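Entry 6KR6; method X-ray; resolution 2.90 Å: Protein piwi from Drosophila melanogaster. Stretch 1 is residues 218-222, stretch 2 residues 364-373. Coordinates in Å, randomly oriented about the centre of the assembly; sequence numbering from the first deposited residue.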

# COMPACT_ATOMS: atom_id res chain seq x y z
N GLY A 218 3.15 -12.06 -15.04
CA GLY A 218 3.40 -10.63 -15.08
C GLY A 218 4.58 -10.23 -14.22
O GLY A 218 4.87 -10.85 -13.19
N THR A 219 5.26 -9.16 -14.64
CA THR A 219 6.43 -8.63 -13.95
C THR A 219 6.27 -7.13 -13.74
O THR A 219 5.51 -6.46 -14.45
CB THR A 219 7.72 -8.91 -14.72
OG1 THR A 219 7.49 -9.95 -15.68
CG2 THR A 219 8.82 -9.35 -13.77
N GLU A 220 6.99 -6.61 -12.75
CA GLU A 220 6.94 -5.20 -12.41
C GLU A 220 8.29 -4.78 -11.82
O GLU A 220 8.98 -5.59 -11.20
CB GLU A 220 5.79 -4.91 -11.43
CG GLU A 220 5.94 -3.66 -10.55
CD GLU A 220 5.72 -2.36 -11.30
OE1 GLU A 220 5.45 -2.40 -12.52
OE2 GLU A 220 5.81 -1.29 -10.67
N ILE A 221 8.67 -3.53 -12.06
CA ILE A 221 9.92 -3.01 -11.51
C ILE A 221 9.79 -2.85 -10.00
O ILE A 221 8.72 -2.51 -9.47
CB ILE A 221 10.29 -1.68 -12.19
CG1 ILE A 221 10.33 -1.86 -13.71
CG2 ILE A 221 11.62 -1.16 -11.68
CD1 ILE A 221 11.27 -2.96 -14.17
N THR A 222 10.89 -3.10 -9.28
CA THR A 222 10.89 -3.01 -7.83
C THR A 222 12.29 -2.62 -7.36
O THR A 222 13.28 -2.87 -8.04
CB THR A 222 10.45 -4.34 -7.20
OG1 THR A 222 9.21 -4.75 -7.77
CG2 THR A 222 10.27 -4.21 -5.69
N GLN A 364 9.64 4.11 -20.51
CA GLN A 364 10.86 3.60 -19.90
C GLN A 364 10.60 2.30 -19.15
O GLN A 364 11.41 1.36 -19.20
CB GLN A 364 11.45 4.66 -18.97
CG GLN A 364 11.71 6.00 -19.65
CD GLN A 364 12.08 7.10 -18.67
OE1 GLN A 364 11.54 7.18 -17.57
NE2 GLN A 364 13.01 7.96 -19.08
N ARG A 365 9.46 2.23 -18.45
CA ARG A 365 9.10 1.00 -17.75
C ARG A 365 8.85 -0.14 -18.73
O ARG A 365 9.30 -1.27 -18.50
CB ARG A 365 7.86 1.25 -16.88
CG ARG A 365 7.56 0.17 -15.86
CD ARG A 365 6.37 0.57 -14.98
NE ARG A 365 6.69 1.69 -14.10
CZ ARG A 365 7.04 1.57 -12.83
NH1 ARG A 365 7.12 0.36 -12.28
NH2 ARG A 365 7.30 2.64 -12.10
N THR A 366 8.16 0.15 -19.84
CA THR A 366 7.96 -0.87 -20.86
C THR A 366 9.28 -1.35 -21.44
O THR A 366 9.46 -2.54 -21.72
CB THR A 366 7.05 -0.32 -21.97
OG1 THR A 366 5.85 0.20 -21.40
CG2 THR A 366 6.70 -1.42 -22.96
N ASP A 367 10.23 -0.42 -21.63
CA ASP A 367 11.54 -0.80 -22.17
C ASP A 367 12.28 -1.72 -21.21
O ASP A 367 12.82 -2.76 -21.62
CB ASP A 367 12.37 0.46 -22.45
CG ASP A 367 11.89 1.21 -23.67
OD1 ASP A 367 10.97 0.72 -24.36
OD2 ASP A 367 12.44 2.30 -23.94
N ARG A 368 12.34 -1.35 -19.93
CA ARG A 368 13.01 -2.21 -18.95
C ARG A 368 12.33 -3.57 -18.85
O ARG A 368 13.01 -4.60 -18.68
CB ARG A 368 13.05 -1.52 -17.59
CG ARG A 368 14.09 -0.40 -17.49
CD ARG A 368 13.82 0.49 -16.29
NE ARG A 368 14.76 1.60 -16.18
CZ ARG A 368 14.78 2.66 -16.98
NH1 ARG A 368 15.67 3.63 -16.80
NH2 ARG A 368 13.91 2.76 -17.98
N LEU A 369 11.00 -3.61 -18.99
CA LEU A 369 10.29 -4.88 -18.95
C LEU A 369 10.65 -5.76 -20.14
O LEU A 369 10.91 -6.96 -19.98
CB LEU A 369 8.78 -4.63 -18.91
CG LEU A 369 8.00 -5.45 -17.88
CD1 LEU A 369 8.27 -4.94 -16.48
CD2 LEU A 369 6.51 -5.41 -18.19
N ARG A 370 10.65 -5.18 -21.34
CA ARG A 370 11.05 -5.95 -22.52
C ARG A 370 12.50 -6.40 -22.42
O ARG A 370 12.85 -7.48 -22.91
CB ARG A 370 10.83 -5.13 -23.79
CG ARG A 370 9.37 -4.85 -24.11
CD ARG A 370 8.50 -6.07 -23.84
NE ARG A 370 7.30 -6.09 -24.66
CZ ARG A 370 7.15 -6.85 -25.75
NH1 ARG A 370 8.14 -7.65 -26.13
NH2 ARG A 370 6.03 -6.81 -26.44
N ALA A 371 13.35 -5.60 -21.77
CA ALA A 371 14.73 -6.01 -21.56
C ALA A 371 14.81 -7.23 -20.65
O ALA A 371 15.55 -8.17 -20.93
CB ALA A 371 15.54 -4.84 -20.98
N PHE A 372 14.05 -7.22 -19.56
CA PHE A 372 14.02 -8.38 -18.67
C PHE A 372 13.50 -9.62 -19.40
O PHE A 372 14.03 -10.73 -19.22
CB PHE A 372 13.18 -8.09 -17.43
CG PHE A 372 12.87 -9.30 -16.60
CD1 PHE A 372 11.65 -9.93 -16.71
CD2 PHE A 372 13.81 -9.81 -15.72
CE1 PHE A 372 11.36 -11.05 -15.95
CE2 PHE A 372 13.53 -10.93 -14.95
CZ PHE A 372 12.30 -11.55 -15.07
N ASN A 373 12.46 -9.45 -20.21
CA ASN A 373 11.91 -10.58 -20.96
C ASN A 373 12.95 -11.14 -21.92
O ASN A 373 13.13 -12.36 -22.01
CB ASN A 373 10.65 -10.16 -21.73
CG ASN A 373 9.85 -11.34 -22.26
OD1 ASN A 373 8.72 -11.18 -22.71
ND2 ASN A 373 10.43 -12.54 -22.20

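The salt bridge across this contact is made by a side chain that starts out in the wrong direction: the CA-to-CB bond of Glu 220 points away from the helix, yet its carboxylate atom OE2 lies 2.7 Å from NH1 of Arg 365. With chi1 at t, chi2 at p and chi3 at 0°, the Glu 220 chain bends so that its end comes nearer to the helix than its beginning. Arg 365 covers the remaining distance from the helix, its CA-to-CB bond pointing toward the strand and its chain extended through chi1 and chi2 (both t) before chi3 turns to m. The opposite charges suit this pairing, and both side chains have further hydrogen-bonding partners elsewhere in the structure.

The strand, residues 218-222, crosses the helix, residues 364-373, at 118° between their N-to-C directions, with the axes 8.9 Å apart at closest approach. Strand alternation sets the pattern: Thr 219 and Ile 221 point toward the helix, whereas Glu 220 and Thr 222 point away. No hydrogen bond joins the two stretches, so apart from the salt bridge the contact rests on packing, and the two together bury 364 Å², both sides summed.

Ile 221 gives up the most surface, 76 Å². CB of Ile 221 lies 3.8 Å from NH1 of Arg 365, so the same guanidinium that meets the carboxylate also lies against an aliphatic side chain. With chi1 and chi2 both m, Ile 221 brings CD1 to 4.3 Å from CD1 of Leu 369 and to 4.1 Å from CB of Arg 368.

Leu 369 is buried, and although its CA-to-CB bond points sideways, its end comes nearer to the strand: CD1 reaches 3.7 Å from the backbone O of Thr 219 and 4.3 Å from the N of Glu 220. One methyl group thus touches three consecutive strand residues, an apolar filler suited to the space between the backbones where the CA atoms of Thr 219 and Leu 369 are 7.3 Å apart. Thr 219, also buried, turns its methyl CG2 to the aromatic ring of Phe 372, 3.8 Å from CE1.

The helical spacing brings Arg 365, Arg 368, Leu 369 and Phe 372 to the strand, while backbone hydrogen bonds such as Leu 369 N to Arg 365 O, 2.9 Å, keep the helix regular. Arg 368, itself exposed, contributes its CB to Ile 221 and returns its NH2 to Gln 364 O, a hydrogen bond of 3.1 Å.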